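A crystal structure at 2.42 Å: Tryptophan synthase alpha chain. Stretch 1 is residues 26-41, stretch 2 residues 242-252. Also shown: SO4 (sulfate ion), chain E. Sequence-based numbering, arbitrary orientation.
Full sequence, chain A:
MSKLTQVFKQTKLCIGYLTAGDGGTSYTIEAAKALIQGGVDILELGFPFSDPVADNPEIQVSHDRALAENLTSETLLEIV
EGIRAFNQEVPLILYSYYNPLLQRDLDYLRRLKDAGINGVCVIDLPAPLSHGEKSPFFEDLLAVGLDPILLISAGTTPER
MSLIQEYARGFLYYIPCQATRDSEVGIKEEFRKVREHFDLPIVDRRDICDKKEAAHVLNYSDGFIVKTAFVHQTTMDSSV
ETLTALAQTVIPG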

ATOM      1  N   SER A  26     -49.770  -3.651 -18.967  1.00 28.27           N
ATOM      2  CA  SER A  26     -50.991  -2.857 -19.090  1.00 31.55           C
ATOM      3  C   SER A  26     -50.678  -1.373 -19.174  1.00 34.53           C
ATOM      4  O   SER A  26     -51.199  -0.665 -20.045  1.00 32.96           O
ATOM      5  CB  SER A  26     -51.917  -3.124 -17.904  1.00 37.86           C
ATOM      6  OG  SER A  26     -52.273  -4.490 -17.853  1.00 52.74           O
ATOM      7  N   TYR A  27     -49.830  -0.881 -18.268  1.00 35.22           N
ATOM      8  CA  TYR A  27     -49.540   0.544 -18.244  1.00 34.91           C
ATOM      9  C   TYR A  27     -48.911   0.993 -19.554  1.00 34.03           C
ATOM     10  O   TYR A  27     -49.268   2.051 -20.092  1.00 38.14           O
ATOM     11  CB  TYR A  27     -48.627   0.891 -17.068  1.00 35.09           C
ATOM     12  CG  TYR A  27     -48.358   2.361 -17.021  1.00 33.96           C
ATOM     13  CD1 TYR A  27     -49.254   3.225 -16.403  1.00 31.85           C
ATOM     14  CD2 TYR A  27     -47.243   2.898 -17.648  1.00 27.81           C
ATOM     15  CE1 TYR A  27     -49.032   4.580 -16.389  1.00 32.40           C
ATOM     16  CE2 TYR A  27     -47.010   4.243 -17.645  1.00 30.03           C
ATOM     17  CZ  TYR A  27     -47.907   5.083 -17.014  1.00 40.01           C
ATOM     18  OH  TYR A  27     -47.667   6.435 -17.005  1.00 46.62           O
ATOM     19  N   THR A  28     -47.970   0.205 -20.083  1.00 28.23           N
ATOM     20  CA  THR A  28     -47.326   0.591 -21.334  1.00 31.84           C
ATOM     21  C   THR A  28     -48.360   0.738 -22.438  1.00 30.23           C
ATOM     22  O   THR A  28     -48.286   1.667 -23.252  1.00 26.11           O
ATOM     23  CB  THR A  28     -46.264  -0.434 -21.739  1.00 29.74           C
ATOM     24  OG1 THR A  28     -45.310  -0.600 -20.686  1.00 31.68           O
ATOM     25  CG2 THR A  28     -45.547   0.028 -22.980  1.00 26.44           C
ATOM     26  N   ILE A  29     -49.342  -0.167 -22.469  1.00 32.05           N
ATOM     27  CA  ILE A  29     -50.386  -0.099 -23.480  1.00 32.47           C
ATOM     28  C   ILE A  29     -51.250   1.129 -23.257  1.00 30.02           C
ATOM     29  O   ILE A  29     -51.599   1.837 -24.208  1.00 32.29           O
ATOM     30  CB  ILE A  29     -51.230  -1.386 -23.468  1.00 35.05           C
ATOM     31  CG1 ILE A  29     -50.375  -2.586 -23.867  1.00 30.83           C
ATOM     32  CG2 ILE A  29     -52.432  -1.233 -24.381  1.00 25.47           C
ATOM     33  CD1 ILE A  29     -51.035  -3.912 -23.564  1.00 33.29           C
ATOM     34  N   GLU A  30     -51.601   1.403 -21.996  1.00 32.26           N
ATOM     35  CA  GLU A  30     -52.369   2.606 -21.678  1.00 38.88           C
ATOM     36  C   GLU A  30     -51.615   3.867 -22.077  1.00 33.97           C
ATOM     37  O   GLU A  30     -52.197   4.774 -22.676  1.00 37.92           O
ATOM     38  CB  GLU A  30     -52.712   2.643 -20.189  1.00 46.23           C
ATOM     39  CG  GLU A  30     -53.817   1.698 -19.820  1.00 58.78           C
ATOM     40  CD  GLU A  30     -54.918   1.677 -20.867  1.00 70.59           C
ATOM     41  OE1 GLU A  30     -55.071   0.637 -21.550  1.00 74.02           O
ATOM     42  OE2 GLU A  30     -55.619   2.707 -21.016  1.00 75.97           O
ATOM     43  N   ALA A  31     -50.314   3.941 -21.762  1.00 27.47           N
ATOM     44  CA  ALA A  31     -49.558   5.144 -22.100  1.00 34.32           C
ATOM     45  C   ALA A  31     -49.511   5.349 -23.613  1.00 40.20           C
ATOM     46  O   ALA A  31     -49.701   6.473 -24.102  1.00 36.74           O
ATOM     47  CB  ALA A  31     -48.148   5.083 -21.505  1.00 31.69           C
ATOM     48  N   ALA A  32     -49.312   4.261 -24.368  1.00 36.52           N
ATOM     49  CA  ALA A  32     -49.302   4.351 -25.824  1.00 27.27           C
ATOM     50  C   ALA A  32     -50.633   4.868 -26.361  1.00 29.06           C
ATOM     51  O   ALA A  32     -50.654   5.742 -27.237  1.00 31.36           O
ATOM     52  CB  ALA A  32     -48.962   2.990 -26.424  1.00 24.68           C
ATOM     53  N   LYS A  33     -51.758   4.351 -25.845  1.00 25.51           N
ATOM     54  CA  LYS A  33     -53.054   4.904 -26.231  1.00 36.30           C
ATOM     55  C   LYS A  33     -53.111   6.400 -25.958  1.00 41.47           C
ATOM     56  O   LYS A  33     -53.590   7.176 -26.792  1.00 41.66           O
ATOM     57  CB  LYS A  33     -54.195   4.209 -25.485  1.00 44.20           C
ATOM     58  CG  LYS A  33     -54.522   2.798 -25.931  1.00 48.04           C
ATOM     59  CD  LYS A  33     -55.753   2.285 -25.183  1.00 49.73           C
ATOM     60  CE  LYS A  33     -55.699   0.765 -24.975  1.00 54.88           C
ATOM     61  NZ  LYS A  33     -56.936   0.234 -24.314  1.00 57.65           N
ATOM     62  N   ALA A  34     -52.623   6.819 -24.786  1.00 43.77           N
ATOM     63  CA  ALA A  34     -52.708   8.222 -24.394  1.00 40.81           C
ATOM     64  C   ALA A  34     -51.911   9.108 -25.342  1.00 37.26           C
ATOM     65  O   ALA A  34     -52.336  10.229 -25.662  1.00 40.84           O
ATOM     66  CB  ALA A  34     -52.222   8.385 -22.953  1.00 35.68           C
ATOM     67  N   LEU A  35     -50.758   8.620 -25.811  1.00 29.85           N
ATOM     68  CA  LEU A  35     -49.939   9.426 -26.716  1.00 39.64           C
ATOM     69  C   LEU A  35     -50.583   9.522 -28.090  1.00 39.79           C
ATOM     70  O   LEU A  35     -50.537  10.576 -28.737  1.00 41.47           O
ATOM     71  CB  LEU A  35     -48.525   8.839 -26.834  1.00 37.05           C
ATOM     72  CG  LEU A  35     -47.632   8.935 -25.598  1.00 30.36           C
ATOM     73  CD1 LEU A  35     -46.227   8.554 -25.955  1.00 26.28           C
ATOM     74  CD2 LEU A  35     -47.703  10.339 -25.029  1.00 36.42           C
ATOM     75  N   ILE A  36     -51.182   8.426 -28.550  1.00 34.53           N
ATOM     76  CA  ILE A  36     -51.863   8.433 -29.836  1.00 31.81           C
ATOM     77  C   ILE A  36     -53.034   9.404 -29.800  1.00 32.43           C
ATOM     78  O   ILE A  36     -53.184  10.249 -30.690  1.00 35.80           O
ATOM     79  CB  ILE A  36     -52.302   7.006 -30.209  1.00 32.67           C
ATOM     80  CG1 ILE A  36     -51.065   6.158 -30.500  1.00 25.25           C
ATOM     81  CG2 ILE A  36     -53.245   7.031 -31.393  1.00 28.85           C
ATOM     82  CD1 ILE A  36     -51.376   4.702 -30.666  1.00 24.54           C
ATOM     83  N   GLN A  37     -53.853   9.334 -28.746  1.00 31.59           N
ATOM     84  CA  GLN A  37     -54.958  10.282 -28.615  1.00 40.26           C
ATOM     85  C   GLN A  37     -54.455  11.707 -28.478  1.00 43.16           C
ATOM     86  O   GLN A  37     -55.171  12.652 -28.830  1.00 42.27           O
ATOM     87  CB  GLN A  37     -55.822   9.929 -27.411  1.00 39.63           C
ATOM     88  CG  GLN A  37     -56.422   8.559 -27.494  1.00 46.14           C
ATOM     89  CD  GLN A  37     -57.134   8.178 -26.227  1.00 53.33           C
ATOM     90  OE1 GLN A  37     -56.563   8.255 -25.134  1.00 52.87           O
ATOM     91  NE2 GLN A  37     -58.395   7.771 -26.357  1.00 60.33           N
ATOM     92  N   GLY A  38     -53.239  11.882 -27.961  1.00 40.79           N
ATOM     93  CA  GLY A  38     -52.639  13.190 -27.836  1.00 40.19           C
ATOM     94  C   GLY A  38     -52.028  13.741 -29.099  1.00 41.75           C
ATOM     95  O   GLY A  38     -51.524  14.869 -29.083  1.00 44.25           O
ATOM     96  N   GLY A  39     -52.043  12.972 -30.193  1.00 41.21           N
ATOM     97  CA  GLY A  39     -51.599  13.439 -31.492  1.00 35.76           C
ATOM     98  C   GLY A  39     -50.280  12.883 -31.980  1.00 41.92           C
ATOM     99  O   GLY A  39     -49.851  13.257 -33.076  1.00 40.34           O
ATOM    100  N   VAL A  40     -49.619  12.006 -31.213  1.00 38.04           N
ATOM    101  CA  VAL A  40     -48.337  11.450 -31.637  1.00 38.62           C
ATOM    102  C   VAL A  40     -48.544  10.598 -32.883  1.00 38.47           C
ATOM    103  O   VAL A  40     -49.470   9.783 -32.947  1.00 38.95           O
ATOM    104  CB  VAL A  40     -47.703  10.644 -30.488  1.00 35.70           C
ATOM    105  CG1 VAL A  40     -46.467   9.886 -30.968  1.00 30.47           C
ATOM    106  CG2 VAL A  40     -47.334  11.575 -29.311  1.00 33.43           C
ATOM    107  N   ASP A  41     -47.686  10.786 -33.890  1.00 39.09           N
ATOM    108  CA  ASP A  41     -47.882  10.121 -35.178  1.00 29.88           C
ATOM    109  C   ASP A  41     -47.128   8.807 -35.296  1.00 35.03           C
ATOM    110  O   ASP A  41     -47.527   7.929 -36.074  1.00 34.75           O
ATOM    111  CB  ASP A  41     -47.450  11.036 -36.327  1.00 32.17           C
ATOM    112  CG  ASP A  41     -48.166  12.379 -36.314  1.00 54.05           C
ATOM    113  OD1 ASP A  41     -47.496  13.407 -36.065  1.00 47.81           O
ATOM    114  OD2 ASP A  41     -49.397  12.407 -36.558  1.00 60.71           O
TER
HETATM  115  S   SO4 E 301     -49.264  -6.076 -15.930  1.00111.69           S
HETATM  116  O1  SO4 E 301     -49.348  -6.210 -14.478  1.00112.09           O
HETATM  117  O2  SO4 E 301     -49.634  -4.713 -16.297  1.00110.04           O
HETATM  118  O3  SO4 E 301     -50.180  -7.023 -16.569  1.00110.44           O
HETATM  119  O4  SO4 E 301     -47.890  -6.337 -16.367  1.00112.03           O
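Stretch 2 242-252: TLTALAQTVIP

Residues 242-250 of stretch 2 continue a helix that begins earlier in the chain, and Ile-251 is the first residue to leave helical geometry. This helix lies against helix 26-37 with the two helices running the same general way: their N-to-C directions differ by 33° (signed crossing angle -33°), and the axes approach to 7.5 Å. The close approach is accommodated by small residues at several points, among them Ala-31, Ala-34, Gly-38 and Ala-247.

The principal bump is Leu-243. Its side chain (chi1 m, chi2 t) enters a hollow formed by Tyr-27, Ala-31, Ala-34 and Leu-35. The methyl groups of the alanines leave room for the isobutyl group: Leu-243 CD1 lies 3.6 Å from Ala-31 CB, and Leu-243 CB lies 4.1 Å from Ala-34 CB. Leu-35 CD2 closes another side of the hollow, 3.9 Å from Leu-243 CB.

The nearest CA atoms across the two stretches are Gly-38 CA and Thr-244 CA, 4.1 Å apart, just beyond the end of the first helix. A CB on Gly-38 would point into stretch 2 and clash, 2.8 Å from Ala-247 CB and 2.9 Å from Thr-244 O; glycine thus opens a notch in which the neighbouring helix can rest. Thr-244 uses both its polar and apolar character here. Its OG1 donates a 2.8 Å hydrogen bond to Ala-34 O, while its CG2 packs 3.7 Å from Gly-38 CA. Ala-247 is small enough to bring its CB within 3.4 Å of Gly-38 O.

Stretch 1 ends its helix in a Schellman motif, with Gly-39 at positive phi, a conformation suited to glycine. Over this turn reaches Ile-251, whose long side chain places CD1 3.6 Å from Gly-39 C. Val-40 CG2 adds apolar cover, 4.2 Å from Ala-247 CB and 4.4 Å from Ile-251 CD1.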

ATOM      1  N   THR A 242     -52.419  12.791 -18.321  1.00 55.84           N
ATOM      2  CA  THR A 242     -51.408  13.840 -18.395  1.00 54.03           C
ATOM      3  C   THR A 242     -50.429  13.616 -19.540  1.00 51.69           C
ATOM      4  O   THR A 242     -49.739  14.561 -19.936  1.00 51.52           O
ATOM      5  CB  THR A 242     -50.638  13.954 -17.073  1.00 51.77           C
ATOM      6  OG1 THR A 242     -49.835  12.785 -16.882  1.00 51.88           O
ATOM      7  CG2 THR A 242     -51.584  14.099 -15.901  1.00 49.20           C
ATOM      8  N   LEU A 243     -50.351  12.394 -20.081  1.00 50.80           N
ATOM      9  CA  LEU A 243     -49.535  12.157 -21.271  1.00 43.79           C
ATOM     10  C   LEU A 243     -50.222  12.687 -22.525  1.00 44.18           C
ATOM     11  O   LEU A 243     -49.590  13.350 -23.359  1.00 40.84           O
ATOM     12  CB  LEU A 243     -49.238  10.670 -21.415  1.00 37.95           C
ATOM     13  CG  LEU A 243     -48.336  10.086 -20.344  1.00 39.61           C
ATOM     14  CD1 LEU A 243     -48.154   8.588 -20.580  1.00 39.55           C
ATOM     15  CD2 LEU A 243     -47.009  10.808 -20.378  1.00 39.21           C
ATOM     16  N   THR A 244     -51.514  12.389 -22.678  1.00 38.60           N
ATOM     17  CA  THR A 244     -52.295  13.013 -23.736  1.00 45.87           C
ATOM     18  C   THR A 244     -52.127  14.529 -23.701  1.00 50.01           C
ATOM     19  O   THR A 244     -51.768  15.151 -24.708  1.00 51.70           O
ATOM     20  CB  THR A 244     -53.766  12.623 -23.591  1.00 44.17           C
ATOM     21  OG1 THR A 244     -53.879  11.196 -23.582  1.00 44.80           O
ATOM     22  CG2 THR A 244     -54.588  13.199 -24.736  1.00 43.42           C
ATOM     23  N   ALA A 245     -52.342  15.129 -22.523  1.00 48.92           N
ATOM     24  CA  ALA A 245     -52.233  16.578 -22.370  1.00 48.38           C
ATOM     25  C   ALA A 245     -50.842  17.079 -22.735  1.00 44.87           C
ATOM     26  O   ALA A 245     -50.705  18.093 -23.430  1.00 50.63           O
ATOM     27  CB  ALA A 245     -52.581  16.975 -20.939  1.00 48.83           C
ATOM     28  N   LEU A 246     -49.799  16.386 -22.277  1.00 42.69           N
ATOM     29  CA  LEU A 246     -48.436  16.820 -22.568  1.00 52.11           C
ATOM     30  C   LEU A 246     -48.157  16.799 -24.067  1.00 56.21           C
ATOM     31  O   LEU A 246     -47.544  17.731 -24.604  1.00 60.82           O
ATOM     32  CB  LEU A 246     -47.432  15.936 -21.825  1.00 47.94           C
ATOM     33  CG  LEU A 246     -45.960  16.276 -22.054  1.00 49.38           C
ATOM     34  CD1 LEU A 246     -45.713  17.746 -21.740  1.00 42.29           C
ATOM     35  CD2 LEU A 246     -45.053  15.381 -21.215  1.00 43.58           C
ATOM     36  N   ALA A 247     -48.593  15.738 -24.755  1.00 49.69           N
ATOM     37  CA  ALA A 247     -48.465  15.675 -26.207  1.00 43.15           C
ATOM     38  C   ALA A 247     -49.112  16.885 -26.865  1.00 50.56           C
ATOM     39  O   ALA A 247     -48.533  17.507 -27.764  1.00 51.76           O
ATOM     40  CB  ALA A 247     -49.104  14.390 -26.729  1.00 38.55           C
ATOM     41  N   GLN A 248     -50.320  17.233 -26.419  1.00 51.45           N
ATOM     42  CA  GLN A 248     -51.081  18.287 -27.077  1.00 53.85           C
ATOM     43  C   GLN A 248     -50.394  19.637 -26.951  1.00 54.54           C
ATOM     44  O   GLN A 248     -50.490  20.460 -27.867  1.00 52.80           O
ATOM     45  CB  GLN A 248     -52.501  18.343 -26.505  1.00 53.52           C
ATOM     46  CG  GLN A 248     -53.333  17.087 -26.793  1.00 54.53           C
ATOM     47  CD  GLN A 248     -54.671  17.061 -26.054  1.00 60.05           C
ATOM     48  OE1 GLN A 248     -54.839  17.695 -25.010  1.00 64.45           O
ATOM     49  NE2 GLN A 248     -55.628  16.324 -26.599  1.00 59.71           N
ATOM     50  N   THR A 249     -49.689  19.881 -25.838  1.00 59.16           N
ATOM     51  CA  THR A 249     -48.982  21.148 -25.658  1.00 56.68           C
ATOM     52  C   THR A 249     -47.643  21.189 -26.390  1.00 58.70           C
ATOM     53  O   THR A 249     -47.166  22.285 -26.705  1.00 59.66           O
ATOM     54  CB  THR A 249     -48.752  21.443 -24.167  1.00 50.89           C
ATOM     55  OG1 THR A 249     -47.883  20.459 -23.612  1.00 60.81           O
ATOM     56  CG2 THR A 249     -50.051  21.423 -23.389  1.00 52.86           C
ATOM     57  N   VAL A 250     -47.039  20.033 -26.678  1.00 55.78           N
ATOM     58  CA  VAL A 250     -45.719  19.979 -27.315  1.00 54.50           C
ATOM     59  C   VAL A 250     -45.821  20.007 -28.836  1.00 56.19           C
ATOM     60  O   VAL A 250     -44.993  20.628 -29.508  1.00 61.40           O
ATOM     61  CB  VAL A 250     -44.954  18.733 -26.832  1.00 54.60           C
ATOM     62  CG1 VAL A 250     -43.709  18.511 -27.672  1.00 52.72           C
ATOM     63  CG2 VAL A 250     -44.587  18.880 -25.372  1.00 59.64           C
ATOM     64  N   ILE A 251     -46.826  19.346 -29.398  1.00 52.87           N
ATOM     65  CA  ILE A 251     -47.012  19.283 -30.845  1.00 54.18           C
ATOM     66  C   ILE A 251     -47.580  20.606 -31.359  1.00 57.70           C
ATOM     67  O   ILE A 251     -48.660  21.031 -30.917  1.00 58.23           O
ATOM     68  CB  ILE A 251     -47.917  18.101 -31.219  1.00 52.28           C
ATOM     69  CG1 ILE A 251     -47.326  16.801 -30.668  1.00 51.69           C
ATOM     70  CG2 ILE A 251     -48.110  18.037 -32.729  1.00 49.88           C
ATOM     71  CD1 ILE A 251     -48.223  15.597 -30.832  1.00 52.18           C
ATOM     72  N   PRO A 252     -46.898  21.281 -32.289  1.00 55.05           N
ATOM     73  CA  PRO A 252     -47.349  22.602 -32.749  1.00 61.31           C
ATOM     74  C   PRO A 252     -48.710  22.571 -33.432  1.00 66.41           C
ATOM     75  O   PRO A 252     -49.222  21.521 -33.827  1.00 65.65           O
ATOM     76  CB  PRO A 252     -46.253  23.020 -33.736  1.00 58.13           C
ATOM     77  CG  PRO A 252     -45.052  22.228 -33.328  1.00 50.78           C
ATOM     78  CD  PRO A 252     -45.578  20.926 -32.839  1.00 49.50           C
TER